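Side-chain contacts in pesticidal crystal protein Cry4Aa (Bacillus thuringiensis, PDB 2C9K), which kills mosquito larvae by binding to midgut epithelial cells and causing their colloid-osmotic lysis through pore formation: residues N464-Y467 and Q473-A476; T533-N538 and T598-D603. One frame throughout, in Å; residues are numbered along the deposited sequence.

Contact 1 (N464-Y467 and Q473-A476); sequences NTIY and QIPA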
ATOM      1  N   ASN A 464       5.347 -12.224 -10.990  1.00 21.71           N
ATOM      2  CA  ASN A 464       6.003 -12.743  -9.791  1.00 21.55           C
ATOM      3  C   ASN A 464       7.477 -13.019 -10.044  1.00 21.70           C
ATOM      4  O   ASN A 464       8.018 -14.004  -9.533  1.00 22.88           O
ATOM      5  CB  ASN A 464       5.349 -14.054  -9.329  1.00 19.74           C
ATOM      6  CG  ASN A 464       4.067 -13.830  -8.561  1.00 19.76           C
ATOM      7  OD1 ASN A 464       3.953 -12.880  -7.796  1.00 19.63           O
ATOM      8  ND2 ASN A 464       3.098 -14.715  -8.750  1.00 20.69           N
ATOM      9  N   THR A 465       8.144 -12.163 -10.803  1.00 21.40           N
ATOM     10  CA  THR A 465       9.539 -12.449 -11.099  1.00 23.57           C
ATOM     11  C   THR A 465      10.444 -12.576  -9.879  1.00 23.53           C
ATOM     12  O   THR A 465      10.268 -11.910  -8.850  1.00 23.00           O
ATOM     13  CB  THR A 465      10.153 -11.423 -12.071  1.00 23.65           C
ATOM     14  OG1 THR A 465      10.506 -10.235 -11.359  1.00 26.42           O
ATOM     15  CG2 THR A 465       9.156 -11.082 -13.169  1.00 24.64           C
ATOM     16  N   ILE A 466      11.411 -13.473 -10.019  1.00 22.62           N
ATOM     17  CA  ILE A 466      12.390 -13.735  -8.987  1.00 19.97           C
ATOM     18  C   ILE A 466      13.692 -13.228  -9.571  1.00 20.10           C
ATOM     19  O   ILE A 466      14.126 -13.695 -10.623  1.00 21.37           O
ATOM     20  CB  ILE A 466      12.457 -15.250  -8.690  1.00 18.33           C
ATOM     21  CG1 ILE A 466      11.110 -15.692  -8.095  1.00 19.90           C
ATOM     22  CG2 ILE A 466      13.615 -15.558  -7.750  1.00 14.84           C
ATOM     23  CD1 ILE A 466      10.965 -17.158  -7.797  1.00 18.48           C
ATOM     24  N   TYR A 467      14.294 -12.247  -8.914  0.50 18.87           N
ATOM     25  CA  TYR A 467      15.540 -11.689  -9.395  0.50 18.68           C
ATOM     26  C   TYR A 467      16.728 -12.466  -8.858  0.50 19.77           C
ATOM     27  O   TYR A 467      16.608 -13.234  -7.908  0.50 18.97           O
ATOM     28  CB  TYR A 467      15.637 -10.213  -9.013  0.50 19.10           C
ATOM     29  CG  TYR A 467      14.491  -9.383  -9.557  1.00 19.50           C
ATOM     30  CD1 TYR A 467      13.363  -9.117  -8.780  1.00 18.39           C
ATOM     31  CD2 TYR A 467      14.523  -8.896 -10.866  1.00 19.52           C
ATOM     32  CE1 TYR A 467      12.299  -8.389  -9.292  1.00 21.16           C
ATOM     33  CE2 TYR A 467      13.464  -8.172 -11.395  1.00 20.77           C
ATOM     34  CZ  TYR A 467      12.353  -7.917 -10.607  1.00 22.91           C
ATOM     35  OH  TYR A 467      11.298  -7.200 -11.136  1.00 24.46           O
ATOM     36  N   GLN A 473      11.126 -10.263  -2.646  1.00 27.04           N
ATOM     37  CA  GLN A 473      10.075 -10.394  -1.652  1.00 27.02           C
ATOM     38  C   GLN A 473       8.759 -10.590  -2.394  1.00 26.49           C
ATOM     39  O   GLN A 473       8.307  -9.686  -3.092  1.00 28.20           O
ATOM     40  CB  GLN A 473      10.031  -9.111  -0.820  1.00 27.72           C
ATOM     41  CG  GLN A 473       9.402  -9.229   0.552  1.00 29.69           C
ATOM     42  CD  GLN A 473       9.661  -7.994   1.396  1.00 29.98           C
ATOM     43  OE1 GLN A 473       9.168  -6.908   1.097  1.00 28.59           O
ATOM     44  NE2 GLN A 473      10.454  -8.153   2.449  1.00 31.49           N
ATOM     45  N   ILE A 474       8.160 -11.774  -2.267  1.00 24.71           N
ATOM     46  CA  ILE A 474       6.887 -12.065  -2.924  1.00 22.27           C
ATOM     47  C   ILE A 474       5.780 -12.319  -1.909  1.00 22.07           C
ATOM     48  O   ILE A 474       5.729 -13.389  -1.287  1.00 20.98           O
ATOM     49  CB  ILE A 474       6.968 -13.311  -3.833  1.00 23.09           C
ATOM     50  CG1 ILE A 474       7.971 -13.083  -4.968  1.00 24.32           C
ATOM     51  CG2 ILE A 474       5.593 -13.599  -4.425  1.00 21.81           C
ATOM     52  CD1 ILE A 474       8.050 -14.231  -5.956  1.00 24.35           C
ATOM     53  N   PRO A 475       4.878 -11.336  -1.727  1.00 20.60           N
ATOM     54  CA  PRO A 475       3.758 -11.449  -0.784  1.00 18.52           C
ATOM     55  C   PRO A 475       2.993 -12.746  -1.034  1.00 17.51           C
ATOM     56  O   PRO A 475       2.793 -13.136  -2.179  1.00 14.43           O
ATOM     57  CB  PRO A 475       2.917 -10.221  -1.108  1.00 17.10           C
ATOM     58  CG  PRO A 475       3.930  -9.234  -1.537  1.00 17.50           C
ATOM     59  CD  PRO A 475       4.844 -10.035  -2.419  1.00 19.01           C
ATOM     60  N   ALA A 476       2.563 -13.409   0.035  1.00 18.63           N
ATOM     61  CA  ALA A 476       1.823 -14.663  -0.099  1.00 18.32           C
ATOM     62  C   ALA A 476       0.481 -14.487  -0.822  1.00 18.19           C
ATOM     63  O   ALA A 476      -0.055 -15.434  -1.392  1.00 19.14           O
ATOM     64  CB  ALA A 476       1.601 -15.283   1.268  1.00 18.72           C
TER
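Ile474, Ile466 and Asn464 meet where the loop before strand 471-475 packs against that strand. The apolar part of the contact is carried by Ile474, whose side chain leaves the strand toward the loop. Its CG1 branch stands beside the backbone N and runs on extended (chi2 -177°), which delivers CD1 to the loop as the leading atom. There CD1 of Ile474 lies 4.0 Å from CG1 of Ile466, and the two isoleucine side chains cross at about a right angle, so they touch at essentially one pair of carbons instead of lying alongside each other. Branched aliphatic residues suit the place, because Cys510 and Phe607 also pack on both of them.

This is the C-terminal domain of the three-domain Cry toxin core, a beta sandwich. Strand 471-475 pairs antiparallel with strand 600-609 in one sheet, while the loop residue Ile466 shares backbone hydrogen bonding with Gln511, at the end of strand 505-511 in the other. The isoleucines therefore meet between the two sheets.

Polar atoms border this apolar patch without bonding across it. CD1 of Ile474 rests 3.6 Å from the backbone O of Asn464, and the CG2 branch of Ile474 comes within 3.8 Å of OD1 of Asn464, the two side chains crossing at about a right angle. The amide's polar ends are engaged elsewhere: ND2 donates to the backbone O of Thr509, and OD1 accepts from NZ of Lys478. Asparagine fits here because its amide can donate to one neighbour and accept from the other; its positive phi (47°) is also one that asparagine tolerates comparatively well.

Contact 2 (T533-N538 and T598-D603); sequences TRAVIN and TTVLID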
ATOM      1  N   THR A 533       3.450 -27.936  19.706  1.00 45.46           N
ATOM      2  CA  THR A 533       2.411 -27.923  18.683  1.00 42.54           C
ATOM      3  C   THR A 533       2.793 -27.070  17.469  1.00 40.50           C
ATOM      4  O   THR A 533       1.979 -26.314  16.941  1.00 40.19           O
ATOM      5  CB  THR A 533       1.099 -27.402  19.281  1.00 42.42           C
ATOM      6  OG1 THR A 533       1.340 -26.164  19.967  1.00 40.18           O
ATOM      7  CG2 THR A 533       0.526 -28.431  20.247  1.00 40.08           C
ATOM      8  N   ARG A 534       4.035 -27.207  17.022  1.00 37.99           N
ATOM      9  CA  ARG A 534       4.520 -26.441  15.882  1.00 34.78           C
ATOM     10  C   ARG A 534       3.883 -26.912  14.585  1.00 32.44           C
ATOM     11  O   ARG A 534       3.728 -28.112  14.350  1.00 30.99           O
ATOM     12  CB  ARG A 534       6.039 -26.572  15.764  1.00 33.95           C
ATOM     13  CG  ARG A 534       6.791 -26.306  17.044  1.00 33.81           C
ATOM     14  CD  ARG A 534       8.177 -26.900  16.964  1.00 33.91           C
ATOM     15  NE  ARG A 534       9.116 -26.045  16.248  1.00 35.58           N
ATOM     16  CZ  ARG A 534      10.302 -26.452  15.801  1.00 36.04           C
ATOM     17  NH1 ARG A 534      10.689 -27.709  15.989  1.00 35.55           N
ATOM     18  NH2 ARG A 534      11.107 -25.604  15.179  1.00 35.60           N
ATOM     19  N   ALA A 535       3.511 -25.957  13.743  1.00 31.61           N
ATOM     20  CA  ALA A 535       2.931 -26.283  12.453  1.00 31.03           C
ATOM     21  C   ALA A 535       4.114 -26.675  11.579  1.00 31.11           C
ATOM     22  O   ALA A 535       5.226 -26.182  11.769  1.00 31.63           O
ATOM     23  CB  ALA A 535       2.219 -25.076  11.871  1.00 28.53           C
ATOM     24  N   VAL A 536       3.885 -27.577  10.638  1.00 31.16           N
ATOM     25  CA  VAL A 536       4.943 -28.015   9.740  1.00 31.52           C
ATOM     26  C   VAL A 536       4.549 -27.620   8.329  1.00 31.27           C
ATOM     27  O   VAL A 536       3.397 -27.795   7.937  1.00 32.42           O
ATOM     28  CB  VAL A 536       5.141 -29.542   9.834  1.00 31.41           C
ATOM     29  CG1 VAL A 536       5.977 -30.048   8.674  1.00 32.40           C
ATOM     30  CG2 VAL A 536       5.825 -29.875  11.133  1.00 32.44           C
ATOM     31  N   ILE A 537       5.500 -27.088   7.571  1.00 31.02           N
ATOM     32  CA  ILE A 537       5.234 -26.649   6.203  1.00 31.71           C
ATOM     33  C   ILE A 537       6.090 -27.321   5.138  1.00 30.46           C
ATOM     34  O   ILE A 537       7.317 -27.305   5.210  1.00 29.86           O
ATOM     35  CB  ILE A 537       5.435 -25.147   6.092  1.00 32.42           C
ATOM     36  CG1 ILE A 537       6.786 -24.781   6.722  1.00 33.92           C
ATOM     37  CG2 ILE A 537       4.270 -24.432   6.754  1.00 33.16           C
ATOM     38  CD1 ILE A 537       7.048 -23.305   6.855  1.00 35.24           C
ATOM     39  N   ASN A 538       5.434 -27.901   4.143  0.50 29.91           N
ATOM     40  CA  ASN A 538       6.142 -28.568   3.066  0.50 29.83           C
ATOM     41  C   ASN A 538       5.962 -27.815   1.764  0.50 29.65           C
ATOM     42  O   ASN A 538       4.847 -27.535   1.331  0.50 28.60           O
ATOM     43  CB  ASN A 538       5.651 -30.002   2.930  0.50 31.00           C
ATOM     44  CG  ASN A 538       5.946 -30.821   4.159  1.00 32.41           C
ATOM     45  OD1 ASN A 538       7.109 -31.051   4.496  1.00 31.96           O
ATOM     46  ND2 ASN A 538       4.897 -31.257   4.851  1.00 34.08           N
ATOM     47  N   THR A 598      -3.213 -24.360  16.022  1.00 37.73           N
ATOM     48  CA  THR A 598      -2.061 -23.478  15.892  1.00 35.03           C
ATOM     49  C   THR A 598      -2.195 -22.655  14.614  1.00 32.96           C
ATOM     50  O   THR A 598      -1.988 -23.161  13.518  1.00 30.80           O
ATOM     51  CB  THR A 598      -0.743 -24.265  15.851  1.00 35.10           C
ATOM     52  OG1 THR A 598      -0.585 -24.979  17.078  1.00 35.95           O
ATOM     53  CG2 THR A 598       0.439 -23.326  15.685  1.00 33.94           C
ATOM     54  N   THR A 599      -2.561 -21.387  14.776  1.00 32.18           N
ATOM     55  CA  THR A 599      -2.736 -20.462  13.658  1.00 31.19           C
ATOM     56  C   THR A 599      -1.402 -20.002  13.091  1.00 31.11           C
ATOM     57  O   THR A 599      -0.504 -19.608  13.834  1.00 33.21           O
ATOM     58  CB  THR A 599      -3.512 -19.193  14.085  1.00 30.82           C
ATOM     59  OG1 THR A 599      -4.862 -19.536  14.428  1.00 30.52           O
ATOM     60  CG2 THR A 599      -3.519 -18.172  12.963  1.00 29.61           C
ATOM     61  N   VAL A 600      -1.282 -20.047  11.769  1.00 30.03           N
ATOM     62  CA  VAL A 600      -0.070 -19.611  11.083  1.00 27.42           C
ATOM     63  C   VAL A 600      -0.462 -18.573  10.035  1.00 25.95           C
ATOM     64  O   VAL A 600      -1.328 -18.820   9.195  1.00 24.71           O
ATOM     65  CB  VAL A 600       0.644 -20.794  10.381  1.00 27.41           C
ATOM     66  CG1 VAL A 600       1.856 -20.290   9.600  1.00 27.50           C
ATOM     67  CG2 VAL A 600       1.079 -21.819  11.415  1.00 26.20           C
ATOM     68  N   LEU A 601       0.157 -17.402  10.100  1.00 25.00           N
ATOM     69  CA  LEU A 601      -0.145 -16.356   9.137  1.00 24.73           C
ATOM     70  C   LEU A 601       1.050 -16.134   8.216  1.00 24.41           C
ATOM     71  O   LEU A 601       2.114 -15.701   8.651  1.00 23.93           O
ATOM     72  CB  LEU A 601      -0.518 -15.064   9.861  1.00 25.81           C
ATOM     73  CG  LEU A 601      -1.755 -15.166  10.761  1.00 28.57           C
ATOM     74  CD1 LEU A 601      -2.005 -13.833  11.440  1.00 29.91           C
ATOM     75  CD2 LEU A 601      -2.971 -15.575   9.941  1.00 29.19           C
ATOM     76  N   ILE A 602       0.872 -16.458   6.940  1.00 23.78           N
ATOM     77  CA  ILE A 602       1.937 -16.297   5.961  1.00 23.40           C
ATOM     78  C   ILE A 602       1.925 -14.907   5.352  1.00 22.79           C
ATOM     79  O   ILE A 602       0.944 -14.501   4.730  1.00 22.45           O
ATOM     80  CB  ILE A 602       1.806 -17.303   4.808  1.00 22.85           C
ATOM     81  CG1 ILE A 602       2.017 -18.727   5.318  1.00 21.47           C
ATOM     82  CG2 ILE A 602       2.819 -16.974   3.739  1.00 23.01           C
ATOM     83  CD1 ILE A 602       3.414 -19.001   5.794  1.00 20.29           C
ATOM     84  N   ASP A 603       3.036 -14.196   5.508  1.00 22.76           N
ATOM     85  CA  ASP A 603       3.167 -12.846   4.979  1.00 21.82           C
ATOM     86  C   ASP A 603       3.944 -12.767   3.661  1.00 20.98           C
ATOM     87  O   ASP A 603       3.357 -12.538   2.598  1.00 19.54           O
ATOM     88  CB  ASP A 603       3.824 -11.958   6.036  1.00 24.46           C
ATOM     89  CG  ASP A 603       4.136 -10.574   5.526  1.00 27.24           C
ATOM     90  OD1 ASP A 603       3.306 -10.020   4.767  1.00 28.02           O
ATOM     91  OD2 ASP A 603       5.205 -10.043   5.898  1.00 27.65           O
TER
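Thr598, which buries more area in this contact than any other residue, reaches across to Thr533 with its hydroxyl. OG1 of Thr598 donates a hydrogen bond of 2.9 Å to the backbone O of Thr533, arriving in the carbonyl plane at a C=O...O angle of 148°. The torsion of Thr598 sets OG1 beside its own backbone N (chi1 -62°) and places CG2 anti to that N, beside the carbonyl carbon, where the methyl also borders the accepting oxygen, CG2 of Thr598 lying 3.6 Å from Thr533 O. Threonine suits this place because one short side chain supplies both a donor for a loop carbonyl and a methyl for the buried surroundings. The hydroxyl of Thr533 is used differently: its OG1 is hydrogen-bonded to the backbone N of Ser530, within its own loop.

Ala535 continues the contact on the apolar side. Both segments belong to the C-terminal beta sandwich, and they lead into strands of its two different sheets, 536-541 and 600-609; here they face each other across the sandwich, with no backbone pairing between them. Ala535 points its single methyl toward Val600, bringing CB of Ala535 to 3.5 Å from CG2 of Val600. Such a small residue lets the chains come close at this end of the sandwich. On the valine, chi1 of 176° puts CG1 anti to the backbone N, which leaves CG2 beside that N as the methyl that meets Ala535. Arg591 of strand 584-591 packs against both residues.

Overall arrangement
Followed from the N terminus, the chain first closes the short loop of contact 1, where residues 464-467 are met six residues later by the start of 473-476. Only after this does it enter the long excursion closed by contact 2, in which 533-538 and 598-603 stand 60 residues apart; the two loops lie in series and neither crosses the other. The centres of the two contacts are about 20 Å apart, but strands 471-475 and 600-609 are sheet neighbours and bring them together: Ala476 N probably hydrogen-bonds to Asp603 O at 2.8 Å, and Ala476 packs on Ile602. Contact 2 joins this sheet to the facing one; contact 1 ties it to a loop backbone-bonded to that facing sheet.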